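Non-reducing end beta-L-arabinofuranosidase (Bacteroides thetaiotaomicron, PDB 5MQO) is a gut-bacterial glycoside hydrolase of family GH127 that probably acts as an aceric acidase in the breakdown of plant pectin. Local coordinates at residues 219-224 with 258-263; 196-201 with 249-254; 506-511 with 632-637; 48-53 with 411-416. All coordinates share one frame; numbering follows the deposited sequence.

Interaction 1 of 4, residues 219-224 with 258-263; sequences KATDFL and PRYLEL
Tyr260 meets Thr221 with a face of its ring and Asp222 with its hydroxyl, a worked example of one aromatic side chain joining two helices through both packing and polarity. The tight part is the face. Thr221 CG2 lies over it in a CH-pi contact, 3.5 Å from the Tyr260 ring centroid and 17° off the ring normal. With Thr221 OG1 beside the backbone N (chi1 -56°), the methyl is carried onto the ring and OG1 hydrogen-bonds to Ala217 O. At the ring's edge, Tyr260 OH donates to Asp222 OD1 at 2.6 Å, coming from above the carboxylate plane. The looser, partly exposed side belongs to Arg259: its NH1 stands 3.8 Å from Asp222 OD1, a long salt bridge, and its NE forms a salt bridge with Glu229 OE2. A phenylalanine at Tyr260 would probably leave Asp222 OD1 with only the long Arg259 bridge among the contacts described, and the carboxylate freer to turn. The axes of the two short segments approach to 10.7 Å, their N-to-C directions 49° apart. Around them, helix 243-255 sets Met251 against Thr221 and Thr255 against Tyr260; helix 192-208 adds Met198, all in the six-hairpin GH127 catalytic domain, consistent with an (alpha/alpha)6 barrel.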
loop_
_atom_site.group_PDB
_atom_site.type_symbol
_atom_site.label_atom_id
_atom_site.label_comp_id
_atom_site.label_asym_id
_atom_site.label_seq_id
_atom_site.Cartn_x
_atom_site.Cartn_y
_atom_site.Cartn_z
ATOM N N LYS A 219 -11.028 -0.974 -26.545
ATOM C CA LYS A 219 -10.255 -1.045 -27.781
ATOM C C LYS A 219 -8.764 -1.281 -27.547
ATOM O O LYS A 219 -8.154 -2.090 -28.245
ATOM C CB LYS A 219 -10.450 0.222 -28.607
ATOM C CG LYS A 219 -11.843 0.364 -29.198
ATOM C CD LYS A 219 -11.871 1.594 -30.076
ATOM C CE LYS A 219 -13.217 1.776 -30.731
ATOM N NZ LYS A 219 -13.054 2.671 -31.908
ATOM N N ALA A 220 -8.190 -0.581 -26.570
ATOM C CA ALA A 220 -6.770 -0.757 -26.205
ATOM C C ALA A 220 -6.490 -2.197 -25.792
ATOM O O ALA A 220 -5.464 -2.798 -26.168
ATOM C CB ALA A 220 -6.398 0.179 -25.077
ATOM N N THR A 221 -7.425 -2.738 -25.017
ATOM C CA THR A 221 -7.356 -4.105 -24.544
ATOM C C THR A 221 -7.362 -5.088 -25.712
ATOM O O THR A 221 -6.551 -6.031 -25.732
ATOM C CB THR A 221 -8.537 -4.380 -23.584
ATOM O OG1 THR A 221 -8.525 -3.419 -22.518
ATOM C CG2 THR A 221 -8.502 -5.799 -23.022
ATOM N N ASP A 222 -8.269 -4.875 -26.673
ATOM C CA ASP A 222 -8.348 -5.742 -27.886
ATOM C C ASP A 222 -7.040 -5.695 -28.680
ATOM O O ASP A 222 -6.563 -6.714 -29.206
ATOM C CB ASP A 222 -9.541 -5.365 -28.768
ATOM C CG ASP A 222 -10.895 -5.734 -28.130
ATOM O OD1 ASP A 222 -10.998 -6.766 -27.439
ATOM O OD2 ASP A 222 -11.888 -5.001 -28.327
ATOM N N PHE A 223 -6.447 -4.509 -28.723
ATOM C CA PHE A 223 -5.163 -4.344 -29.354
ATOM C C PHE A 223 -4.054 -5.176 -28.672
ATOM O O PHE A 223 -3.279 -5.831 -29.356
ATOM C CB PHE A 223 -4.767 -2.869 -29.443
ATOM C CG PHE A 223 -3.454 -2.681 -30.104
ATOM C CD1 PHE A 223 -3.346 -2.842 -31.479
ATOM C CD2 PHE A 223 -2.305 -2.464 -29.353
ATOM C CE1 PHE A 223 -2.115 -2.756 -32.100
ATOM C CE2 PHE A 223 -1.080 -2.366 -29.971
ATOM C CZ PHE A 223 -0.980 -2.514 -31.350
ATOM N N LEU A 224 -3.980 -5.147 -27.342
ATOM C CA LEU A 224 -3.061 -6.020 -26.622
ATOM C C LEU A 224 -3.324 -7.495 -26.909
ATOM O O LEU A 224 -2.373 -8.249 -27.081
ATOM C CB LEU A 224 -3.159 -5.839 -25.120
ATOM C CG LEU A 224 -2.828 -4.503 -24.493
ATOM C CD1 LEU A 224 -2.849 -4.666 -22.976
ATOM C CD2 LEU A 224 -1.468 -4.014 -24.968
ATOM N N PRO A 258 -14.522 -13.276 -22.379
ATOM C CA PRO A 258 -13.617 -14.426 -22.068
ATOM C C PRO A 258 -12.217 -14.351 -22.635
ATOM O O PRO A 258 -11.300 -14.946 -22.073
ATOM C CB PRO A 258 -14.331 -15.651 -22.681
ATOM C CG PRO A 258 -15.324 -15.092 -23.623
ATOM C CD PRO A 258 -15.725 -13.745 -23.094
ATOM N N ARG A 259 -12.066 -13.645 -23.745
ATOM C CA ARG A 259 -10.760 -13.422 -24.361
ATOM C C ARG A 259 -9.770 -12.754 -23.372
ATOM O O ARG A 259 -8.565 -13.015 -23.415
ATOM C CB ARG A 259 -10.953 -12.604 -25.649
ATOM C CG ARG A 259 -9.709 -12.405 -26.483
ATOM C CD ARG A 259 -10.063 -12.357 -27.962
ATOM N NE ARG A 259 -8.892 -12.026 -28.788
ATOM C CZ ARG A 259 -8.631 -10.836 -29.337
ATOM N NH1 ARG A 259 -9.451 -9.784 -29.176
ATOM N NH2 ARG A 259 -7.518 -10.691 -30.060
ATOM N N TYR A 260 -10.296 -11.934 -22.463
ATOM C CA TYR A 260 -9.461 -11.179 -21.535
ATOM C C TYR A 260 -8.936 -12.039 -20.384
ATOM O O TYR A 260 -7.766 -11.914 -19.973
ATOM C CB TYR A 260 -10.222 -9.954 -21.013
ATOM C CG TYR A 260 -10.680 -8.988 -22.104
ATOM C CD1 TYR A 260 -10.083 -8.969 -23.377
ATOM C CD2 TYR A 260 -11.691 -8.067 -21.853
ATOM C CE1 TYR A 260 -10.500 -8.094 -24.355
ATOM C CE2 TYR A 260 -12.098 -7.170 -22.832
ATOM C CZ TYR A 260 -11.495 -7.190 -24.088
ATOM O OH TYR A 260 -11.885 -6.303 -25.075
ATOM N N LEU A 261 -9.804 -12.896 -19.862
ATOM C CA LEU A 261 -9.402 -13.908 -18.910
ATOM C C LEU A 261 -8.413 -14.879 -19.553
ATOM O O LEU A 261 -7.433 -15.243 -18.916
ATOM C CB LEU A 261 -10.631 -14.657 -18.407
ATOM C CG LEU A 261 -10.430 -15.788 -17.398
ATOM C CD1 LEU A 261 -9.703 -15.282 -16.161
ATOM C CD2 LEU A 261 -11.768 -16.410 -17.029
ATOM N N GLU A 262 -8.655 -15.306 -20.796
ATOM C CA GLU A 262 -7.708 -16.229 -21.463
ATOM C C GLU A 262 -6.333 -15.602 -21.643
ATOM O O GLU A 262 -5.323 -16.296 -21.508
ATOM C CB GLU A 262 -8.208 -16.743 -22.826
ATOM C CG GLU A 262 -9.214 -17.896 -22.765
ATOM C CD GLU A 262 -8.793 -19.063 -21.861
ATOM O OE1 GLU A 262 -7.674 -19.620 -22.063
ATOM O OE2 GLU A 262 -9.594 -19.402 -20.942
ATOM N N LEU A 263 -6.304 -14.302 -21.944
ATOM C CA LEU A 263 -5.048 -13.589 -22.121
ATOM C C LEU A 263 -4.290 -13.611 -20.793
ATOM O O LEU A 263 -3.095 -13.885 -20.782
ATOM C CB LEU A 263 -5.271 -12.142 -22.622
ATOM C CG LEU A 263 -4.123 -11.124 -22.437
ATOM C CD1 LEU A 263 -2.878 -11.634 -23.125
ATOM C CD2 LEU A 263 -4.463 -9.733 -22.954
#

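Interaction 2 of 4, residues 196-201 with 249-254; sequences HLMMAG and VEMYRA
Met198 and Met199 face Met251 and Glu250 across two helices, and no hydrogen bond links the two segments: the principle here is thioether packing beside an ionic network centred on the buried Glu250. The apolar contacts come first. Met198 SD lies 4.3 Å from Met251 CG, and Met251 CE extends to within 4.0 Å of the backbone O of Met198. Met199, bent at both chi2 and chi3, brings its SD 4.0 Å from Glu250 CG, with its terminal methyl equally close to that same carbon. Thus the aliphatic part of a glutamate serves as a greasy surface. The polar contacts begin one bond further out, where a bend at chi2 (57°) leads the Glu250 carboxylate away from the methionines. OE2 accepts from Arg253 NH1 at 3.0 Å on its syn side and close to the guanidinium plane, over one face of which lies Val249 CG1. OE1 takes a hydrogen bond from Asp27 N and a salt bridge from Arg206 of helix 192-208, which also ties the two helices together. With an alanine at Glu250, Arg206 would probably lose its carboxylate partner here and Arg253 one of its three, and a gap would open beside the Met199 thioether. In this six-hairpin domain, helix 212-230 packs against both through Ala217 and Thr221; helix 102-117 touches Met199, and helix 297-314 supplies Asp309 and Glu313 to Arg253.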
loop_
_atom_site.group_PDB
_atom_site.type_symbol
_atom_site.label_atom_id
_atom_site.label_comp_id
_atom_site.label_asym_id
_atom_site.label_seq_id
_atom_site.Cartn_x
_atom_site.Cartn_y
_atom_site.Cartn_z
ATOM N N HIS A 196 -2.150 1.267 -18.698
ATOM C CA HIS A 196 -2.610 2.278 -17.787
ATOM C C HIS A 196 -3.883 2.906 -18.278
ATOM O O HIS A 196 -4.725 3.297 -17.469
ATOM C CB HIS A 196 -1.537 3.326 -17.582
ATOM C CG HIS A 196 -0.339 2.785 -16.888
ATOM N ND1 HIS A 196 -0.397 2.299 -15.599
ATOM C CD2 HIS A 196 0.931 2.600 -17.310
ATOM C CE1 HIS A 196 0.796 1.856 -15.249
ATOM N NE2 HIS A 196 1.619 2.028 -16.269
ATOM N N LEU A 197 -4.047 3.002 -19.591
ATOM C CA LEU A 197 -5.323 3.420 -20.154
ATOM C C LEU A 197 -6.465 2.494 -19.722
ATOM O O LEU A 197 -7.556 2.981 -19.458
ATOM C CB LEU A 197 -5.268 3.502 -21.683
ATOM C CG LEU A 197 -6.532 4.000 -22.391
ATOM C CD1 LEU A 197 -6.748 5.484 -22.167
ATOM C CD2 LEU A 197 -6.430 3.702 -23.866
ATOM N N MET A 198 -6.222 1.188 -19.641
ATOM C CA MET A 198 -7.267 0.271 -19.211
ATOM C C MET A 198 -7.827 0.678 -17.840
ATOM O O MET A 198 -9.024 0.868 -17.673
ATOM C CB MET A 198 -6.780 -1.176 -19.148
ATOM C CG MET A 198 -6.367 -1.804 -20.473
ATOM S SD MET A 198 -6.009 -3.582 -20.296
ATOM C CE MET A 198 -4.501 -3.538 -19.340
ATOM N N MET A 199 -6.965 0.830 -16.857
ATOM C CA MET A 199 -7.448 1.112 -15.523
ATOM C C MET A 199 -8.073 2.495 -15.425
ATOM O O MET A 199 -9.047 2.673 -14.686
ATOM C CB MET A 199 -6.355 0.907 -14.457
ATOM C CG MET A 199 -6.396 -0.464 -13.787
ATOM S SD MET A 199 -7.995 -0.823 -13.014
ATOM C CE MET A 199 -7.405 -1.635 -11.524
ATOM N N ALA A 200 -7.548 3.451 -16.189
ATOM C CA ALA A 200 -8.108 4.809 -16.189
ATOM C C ALA A 200 -9.548 4.808 -16.688
ATOM O O ALA A 200 -10.416 5.509 -16.153
ATOM C CB ALA A 200 -7.254 5.759 -17.023
ATOM N N GLY A 201 -9.790 4.002 -17.701
ATOM C CA GLY A 201 -11.091 3.924 -18.310
ATOM C C GLY A 201 -12.099 3.206 -17.450
ATOM O O GLY A 201 -13.261 3.633 -17.390
ATOM N N VAL A 249 -7.400 -8.436 -16.111
ATOM C CA VAL A 249 -8.412 -9.131 -15.289
ATOM C C VAL A 249 -9.515 -8.145 -14.872
ATOM O O VAL A 249 -10.708 -8.498 -14.792
ATOM C CB VAL A 249 -7.804 -9.790 -14.036
ATOM C CG1 VAL A 249 -8.889 -10.395 -13.143
ATOM C CG2 VAL A 249 -6.825 -10.882 -14.424
ATOM N N GLU A 250 -9.136 -6.906 -14.613
ATOM C CA GLU A 250 -10.155 -5.933 -14.286
ATOM C C GLU A 250 -11.041 -5.628 -15.517
ATOM O O GLU A 250 -12.215 -5.331 -15.375
ATOM C CB GLU A 250 -9.538 -4.679 -13.679
ATOM C CG GLU A 250 -10.486 -3.892 -12.799
ATOM C CD GLU A 250 -11.077 -4.696 -11.648
ATOM O OE1 GLU A 250 -12.276 -4.464 -11.324
ATOM O OE2 GLU A 250 -10.344 -5.533 -11.056
ATOM N N MET A 251 -10.490 -5.742 -16.716
ATOM C CA MET A 251 -11.302 -5.575 -17.913
ATOM C C MET A 251 -12.227 -6.728 -18.164
ATOM O O MET A 251 -13.350 -6.505 -18.630
ATOM C CB MET A 251 -10.453 -5.342 -19.140
ATOM C CG MET A 251 -10.245 -3.867 -19.385
ATOM S SD MET A 251 -11.728 -3.148 -20.102
ATOM C CE MET A 251 -11.115 -1.485 -20.197
ATOM N N TYR A 252 -11.781 -7.947 -17.864
ATOM C CA TYR A 252 -12.690 -9.111 -17.928
ATOM C C TYR A 252 -13.830 -8.931 -16.942
ATOM O O TYR A 252 -14.986 -9.035 -17.304
ATOM C CB TYR A 252 -11.957 -10.410 -17.639
ATOM C CG TYR A 252 -12.842 -11.586 -17.306
ATOM C CD1 TYR A 252 -13.617 -12.223 -18.283
ATOM C CD2 TYR A 252 -12.875 -12.092 -16.011
ATOM C CE1 TYR A 252 -14.415 -13.326 -17.966
ATOM C CE2 TYR A 252 -13.664 -13.188 -15.678
ATOM C CZ TYR A 252 -14.439 -13.805 -16.650
ATOM O OH TYR A 252 -15.193 -14.897 -16.263
ATOM N N ARG A 253 -13.480 -8.615 -15.703
ATOM C CA ARG A 253 -14.455 -8.186 -14.706
ATOM C C ARG A 253 -15.437 -7.143 -15.187
ATOM O O ARG A 253 -16.615 -7.257 -14.887
ATOM C CB ARG A 253 -13.761 -7.661 -13.445
ATOM C CG ARG A 253 -13.229 -8.803 -12.584
ATOM C CD ARG A 253 -12.224 -8.342 -11.578
ATOM N NE ARG A 253 -11.615 -9.481 -10.924
ATOM C CZ ARG A 253 -10.587 -9.378 -10.084
ATOM N NH1 ARG A 253 -10.086 -8.183 -9.784
ATOM N NH2 ARG A 253 -10.067 -10.470 -9.523
ATOM N N ALA A 254 -14.959 -6.144 -15.917
ATOM C CA ALA A 254 -15.818 -5.072 -16.405
ATOM C C ALA A 254 -16.624 -5.369 -17.677
ATOM O O ALA A 254 -17.599 -4.670 -17.934
ATOM C CB ALA A 254 -15.013 -3.813 -16.606
#

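Interaction 3 of 4, residues 506-511 with 632-637; sequences ETDYPW and PKKTTI
The carboxylate of Asp508 meets Lys634 with one oxygen and the indole edge of Trp511 with the other. OD1 lies in the plane of that indole, 3.8 Å from Trp511 CD1, while Pro510 CG sits over the centre of one indole face, 4.2 Å above it. The ring of Phe50 also meets the indole, with planes about 50° apart, and Leu604, Val643 and Tyr680 add to its surroundings. OD2 takes the lysine: Lys634 NZ, arriving from the opposite direction, donates to Asp508 OD2 at 3.0 Å, nearly along the C-O axis. Lys634 runs extended from its strand as far as CE and turns only at the last torsion (chi4 -67°), which points the ammonium group at the acid. In the loop that presents Asp508, Thr507 OG1 accepts from Tyr509 N at 3.1 Å, an ST turn, and Trp511 N hydrogen-bonds to Asp508 O at 2.9 Å across the cis peptide before Pro510, a type VI beta turn. Arg601 holds the carbonyl O of Trp511. One ion pair, alongside the Arg601 bond and the Leu604 packing, links the regions assigned to the middle and C-terminal families. Since it lies at the surface, solvent would probably screen much of its attraction; its chemistry suggests a directional link between a shaped loop and a long, extended lysine side chain.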
loop_
_atom_site.group_PDB
_atom_site.type_symbol
_atom_site.label_atom_id
_atom_site.label_comp_id
_atom_site.label_asym_id
_atom_site.label_seq_id
_atom_site.Cartn_x
_atom_site.Cartn_y
_atom_site.Cartn_z
ATOM N N GLU A 506 -17.263 7.102 13.388
ATOM C CA GLU A 506 -16.621 8.199 14.099
ATOM C C GLU A 506 -15.474 7.625 14.894
ATOM O O GLU A 506 -15.656 6.632 15.589
ATOM C CB GLU A 506 -17.612 8.889 15.017
ATOM C CG GLU A 506 -18.982 9.129 14.375
ATOM C CD GLU A 506 -19.867 10.032 15.219
ATOM O OE1 GLU A 506 -20.548 9.532 16.151
ATOM O OE2 GLU A 506 -19.854 11.250 14.950
ATOM N N THR A 507 -14.291 8.230 14.753
ATOM C CA THR A 507 -13.076 7.810 15.481
ATOM C C THR A 507 -11.911 8.758 15.214
ATOM O O THR A 507 -11.883 9.380 14.150
ATOM C CB THR A 507 -12.627 6.405 15.075
ATOM O OG1 THR A 507 -11.433 6.091 15.787
ATOM C CG2 THR A 507 -12.395 6.292 13.530
ATOM N N ASP A 508 -10.953 8.859 16.143
ATOM C CA ASP A 508 -9.770 9.713 15.904
ATOM C C ASP A 508 -8.564 8.863 15.485
ATOM O O ASP A 508 -7.438 9.346 15.448
ATOM C CB ASP A 508 -9.448 10.637 17.105
ATOM C CG ASP A 508 -8.479 11.828 16.735
ATOM O OD1 ASP A 508 -8.511 12.337 15.585
ATOM O OD2 ASP A 508 -7.674 12.267 17.610
ATOM N N TYR A 509 -8.831 7.595 15.156
ATOM C CA TYR A 509 -7.861 6.641 14.575
ATOM C C TYR A 509 -7.115 7.316 13.418
ATOM O O TYR A 509 -7.716 8.125 12.703
ATOM C CB TYR A 509 -8.616 5.400 14.051
ATOM C CG TYR A 509 -7.815 4.118 13.867
ATOM C CD1 TYR A 509 -7.681 3.186 14.901
ATOM C CD2 TYR A 509 -7.234 3.814 12.657
ATOM C CE1 TYR A 509 -6.968 2.005 14.718
ATOM C CE2 TYR A 509 -6.522 2.640 12.482
ATOM C CZ TYR A 509 -6.385 1.738 13.504
ATOM O OH TYR A 509 -5.659 0.584 13.277
ATOM N N PRO A 510 -5.818 7.060 13.250
ATOM C CA PRO A 510 -5.000 6.164 14.064
ATOM C C PRO A 510 -4.522 6.708 15.431
ATOM O O PRO A 510 -3.822 5.986 16.153
ATOM C CB PRO A 510 -3.790 5.946 13.162
ATOM C CG PRO A 510 -3.605 7.284 12.526
ATOM C CD PRO A 510 -4.994 7.854 12.330
ATOM N N TRP A 511 -4.900 7.939 15.792
ATOM C CA TRP A 511 -4.368 8.567 16.989
ATOM C C TRP A 511 -4.920 7.934 18.249
ATOM O O TRP A 511 -4.243 7.941 19.255
ATOM C CB TRP A 511 -4.594 10.068 16.978
ATOM C CG TRP A 511 -4.131 10.731 15.720
ATOM C CD1 TRP A 511 -4.861 11.546 14.922
ATOM C CD2 TRP A 511 -2.850 10.613 15.097
ATOM N NE1 TRP A 511 -4.126 11.947 13.835
ATOM C CE2 TRP A 511 -2.884 11.389 13.923
ATOM C CE3 TRP A 511 -1.670 9.924 15.416
ATOM C CZ2 TRP A 511 -1.789 11.509 13.072
ATOM C CZ3 TRP A 511 -0.582 10.040 14.569
ATOM C CH2 TRP A 511 -0.643 10.835 13.413
ATOM N N PRO A 632 2.274 9.945 24.812
ATOM C CA PRO A 632 1.696 10.640 23.637
ATOM C C PRO A 632 1.366 12.112 23.890
ATOM O O PRO A 632 0.922 12.456 24.970
ATOM C CB PRO A 632 0.408 9.860 23.343
ATOM C CG PRO A 632 0.073 9.174 24.624
ATOM C CD PRO A 632 1.363 8.928 25.360
ATOM N N LYS A 633 1.588 12.950 22.890
ATOM C CA LYS A 633 1.366 14.397 22.955
ATOM C C LYS A 633 1.064 14.860 21.557
ATOM O O LYS A 633 1.893 14.670 20.681
ATOM C CB LYS A 633 2.622 15.138 23.407
ATOM C CG LYS A 633 2.907 15.026 24.885
ATOM C CD LYS A 633 3.050 16.410 25.489
ATOM C CE LYS A 633 3.243 16.360 26.999
ATOM N NZ LYS A 633 2.822 17.657 27.618
ATOM N N LYS A 634 -0.101 15.458 21.329
ATOM C CA LYS A 634 -0.401 16.023 20.011
ATOM C C LYS A 634 0.622 17.134 19.727
ATOM O O LYS A 634 0.970 17.852 20.647
ATOM C CB LYS A 634 -1.846 16.539 19.946
ATOM C CG LYS A 634 -2.917 15.440 19.904
ATOM C CD LYS A 634 -4.349 16.009 19.954
ATOM C CE LYS A 634 -5.475 14.964 19.939
ATOM N NZ LYS A 634 -5.603 14.184 18.666
ATOM N N THR A 635 1.174 17.197 18.508
ATOM C CA THR A 635 1.964 18.372 18.034
ATOM C C THR A 635 1.739 18.574 16.528
ATOM O O THR A 635 1.086 17.749 15.891
ATOM C CB THR A 635 3.503 18.318 18.334
ATOM O OG1 THR A 635 4.102 17.266 17.578
ATOM C CG2 THR A 635 3.847 18.203 19.896
ATOM N N THR A 636 2.257 19.672 15.969
ATOM C CA THR A 636 1.888 20.114 14.608
ATOM C C THR A 636 3.095 20.151 13.662
ATOM O O THR A 636 4.150 20.676 14.047
ATOM C CB THR A 636 1.253 21.518 14.648
ATOM O OG1 THR A 636 0.102 21.488 15.488
ATOM C CG2 THR A 636 0.819 21.953 13.276
ATOM N N ILE A 637 2.954 19.582 12.454
ATOM C CA ILE A 637 4.002 19.685 11.411
ATOM C C ILE A 637 3.323 19.956 10.085
ATOM O O ILE A 637 2.409 19.230 9.678
ATOM C CB ILE A 637 4.922 18.424 11.277
ATOM C CG1 ILE A 637 5.587 18.070 12.613
ATOM C CG2 ILE A 637 6.032 18.672 10.250
ATOM C CD1 ILE A 637 6.275 16.726 12.654
#

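Interaction 4 of 4, residues 48-53 with 411-416; sequences NGFWGE and CLYNSV
Tyr413 and Leu412 fit into the surface made by Phe50 and Trp51 on the first turn of helix 50-69, illustrating how three rings interlock at different tilts. The CE1 edge of Tyr413 enters the hollow between Phe50 and Trp51, with CE1 3.9 Å from Phe50 CE1 and 3.5 Å from Trp51 NE1. It points at a face of Phe50 in a T-shaped (edge-to-face) pair, centroids 5.4 Å apart and planes at 70°. On one face of Tyr413 lies Trp51 CZ2, offset toward the rim; the five-membered ring of Trp51 and the phenol ring are inclined at 50°, an oblique fit. Trp51 in turn has Phe50 CD1 over one of its own faces, so the three rings close into an aromatic cluster. The second bump is Leu412, whose CG is 3.7 Å from Trp51 CZ2 and whose two methyls spread along the six-membered end of the indole, reaching CZ2 and CH2. Leu412 reaches the tryptophan because its CG stands opposite its amide nitrogen (chi1 -176°). One polar bond accompanies this fit: Trp51 NE1 donates weakly to Tyr413 OH at 3.2 Å, the oxygen lying in the indole plane, which gives the buried N-H a partner. Trp46, at the end of strand 44-46, stacks on Trp51; Pro510, from the loop before strand 514-521, and Tyr680 meet Phe50; and Tyr509 lies against Tyr413 of helix 402-416.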
loop_
_atom_site.group_PDB
_atom_site.type_symbol
_atom_site.label_atom_id
_atom_site.label_comp_id
_atom_site.label_asym_id
_atom_site.label_seq_id
_atom_site.Cartn_x
_atom_site.Cartn_y
_atom_site.Cartn_z
ATOM N N ASN A 48 -13.877 13.382 9.079
ATOM C CA ASN A 48 -13.264 14.317 10.055
ATOM C C ASN A 48 -12.108 13.710 10.806
ATOM O O ASN A 48 -12.229 13.455 12.002
ATOM C CB ASN A 48 -14.294 14.761 11.123
ATOM C CG ASN A 48 -15.588 15.255 10.518
ATOM O OD1 ASN A 48 -15.599 16.194 9.713
ATOM N ND2 ASN A 48 -16.694 14.608 10.883
ATOM N N GLY A 49 -10.979 13.485 10.160
ATOM C CA GLY A 49 -9.821 13.044 10.931
ATOM C C GLY A 49 -8.578 12.952 10.099
ATOM O O GLY A 49 -8.384 13.763 9.185
ATOM N N PHE A 50 -7.751 11.955 10.417
ATOM C CA PHE A 50 -6.504 11.677 9.702
ATOM C C PHE A 50 -6.726 11.743 8.186
ATOM O O PHE A 50 -6.082 12.535 7.485
ATOM C CB PHE A 50 -5.935 10.306 10.106
ATOM C CG PHE A 50 -4.533 10.047 9.606
ATOM C CD1 PHE A 50 -4.287 9.641 8.303
ATOM C CD2 PHE A 50 -3.442 10.212 10.452
ATOM C CE1 PHE A 50 -2.987 9.405 7.861
ATOM C CE2 PHE A 50 -2.146 9.963 10.023
ATOM C CZ PHE A 50 -1.919 9.561 8.722
ATOM N N TRP A 51 -7.646 10.925 7.684
ATOM C CA TRP A 51 -7.736 10.716 6.232
ATOM C C TRP A 51 -8.513 11.801 5.507
ATOM O O TRP A 51 -8.196 12.126 4.362
ATOM C CB TRP A 51 -8.265 9.309 5.891
ATOM C CG TRP A 51 -7.206 8.213 6.054
ATOM C CD1 TRP A 51 -7.166 7.237 7.007
ATOM C CD2 TRP A 51 -6.047 8.019 5.238
ATOM N NE1 TRP A 51 -6.053 6.446 6.835
ATOM C CE2 TRP A 51 -5.348 6.901 5.761
ATOM C CE3 TRP A 51 -5.542 8.669 4.107
ATOM C CZ2 TRP A 51 -4.174 6.431 5.211
ATOM C CZ3 TRP A 51 -4.361 8.199 3.553
ATOM C CH2 TRP A 51 -3.686 7.084 4.106
ATOM N N GLY A 52 -9.529 12.347 6.160
ATOM C CA GLY A 52 -10.190 13.555 5.673
ATOM C C GLY A 52 -9.200 14.674 5.386
ATOM O O GLY A 52 -9.239 15.310 4.297
ATOM N N GLU A 53 -8.308 14.890 6.362
ATOM C CA GLU A 53 -7.262 15.914 6.270
ATOM C C GLU A 53 -6.283 15.622 5.126
ATOM O O GLU A 53 -6.048 16.491 4.274
ATOM C CB GLU A 53 -6.520 16.060 7.591
ATOM C CG GLU A 53 -5.606 17.270 7.662
ATOM C CD GLU A 53 -4.645 17.189 8.824
ATOM O OE1 GLU A 53 -5.022 17.570 9.966
ATOM O OE2 GLU A 53 -3.506 16.737 8.574
ATOM N N CYS A 411 1.128 -1.226 5.229
ATOM C CA CYS A 411 1.683 -0.641 4.011
ATOM C C CYS A 411 1.181 0.782 3.772
ATOM O O CYS A 411 1.980 1.716 3.539
ATOM C CB CYS A 411 1.411 -1.543 2.801
ATOM S SG CYS A 411 2.399 -3.066 2.790
ATOM N N LEU A 412 -0.133 0.951 3.880
ATOM C CA LEU A 412 -0.751 2.247 3.608
ATOM C C LEU A 412 -0.210 3.397 4.460
ATOM O O LEU A 412 0.166 4.412 3.878
ATOM C CB LEU A 412 -2.289 2.177 3.712
ATOM C CG LEU A 412 -3.096 3.445 3.357
ATOM C CD1 LEU A 412 -2.874 3.986 1.951
ATOM C CD2 LEU A 412 -4.581 3.168 3.565
ATOM N N TYR A 413 -0.166 3.248 5.800
ATOM C CA TYR A 413 0.357 4.326 6.674
ATOM C C TYR A 413 1.903 4.456 6.605
ATOM O O TYR A 413 2.434 5.551 6.651
ATOM C CB TYR A 413 -0.060 4.175 8.145
ATOM C CG TYR A 413 -1.540 4.321 8.474
ATOM C CD1 TYR A 413 -2.117 5.557 8.739
ATOM C CD2 TYR A 413 -2.354 3.208 8.578
ATOM C CE1 TYR A 413 -3.489 5.681 9.046
ATOM C CE2 TYR A 413 -3.704 3.323 8.900
ATOM C CZ TYR A 413 -4.269 4.552 9.140
ATOM O OH TYR A 413 -5.623 4.577 9.425
ATOM N N ASN A 414 2.628 3.367 6.465
ATOM C CA ASN A 414 4.065 3.413 6.779
ATOM C C ASN A 414 5.045 3.328 5.598
ATOM O O ASN A 414 6.205 3.691 5.766
ATOM C CB ASN A 414 4.399 2.302 7.781
ATOM C CG ASN A 414 3.536 2.377 8.991
ATOM O OD1 ASN A 414 3.611 3.336 9.724
ATOM N ND2 ASN A 414 2.662 1.415 9.169
ATOM N N SER A 415 4.606 2.818 4.442
ATOM C CA SER A 415 5.475 2.743 3.268
ATOM C C SER A 415 4.859 3.233 1.966
ATOM O O SER A 415 5.481 3.129 0.919
ATOM C CB SER A 415 5.987 1.320 3.122
ATOM O OG SER A 415 4.946 0.370 3.128
ATOM N N VAL A 416 3.662 3.797 2.031
ATOM C CA VAL A 416 3.000 4.406 0.867
ATOM C C VAL A 416 2.790 5.894 1.172
ATOM O O VAL A 416 3.266 6.762 0.429
ATOM C CB VAL A 416 1.656 3.700 0.584
ATOM C CG1 VAL A 416 0.867 4.409 -0.503
ATOM C CG2 VAL A 416 1.901 2.254 0.193
#

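The four contacts fall into two touching pairs. Interactions 1 and 2 have centres about 10 Å apart, and helix 212-230 of interaction 1 packs against both helices of interaction 2; Thr221 OG1 lies 3.4 Å from Met198 SD between them. Interactions 3 and 4, with centres about 11 Å apart, meet where Trp511 CZ2 comes 3.4 Å from Phe50 CD2, joining the catalytic domain to the later beta domains. Between the pairs the gap is wide: the centres of interactions 1 and 3 are about 46 Å apart, on opposite sides of the chain's centre. Along the sequence, interaction 4 closes a long loop that encloses interactions 1 and 2. No catalytic residue or ligand is identified at any of the four, so their relation to the active site remains open.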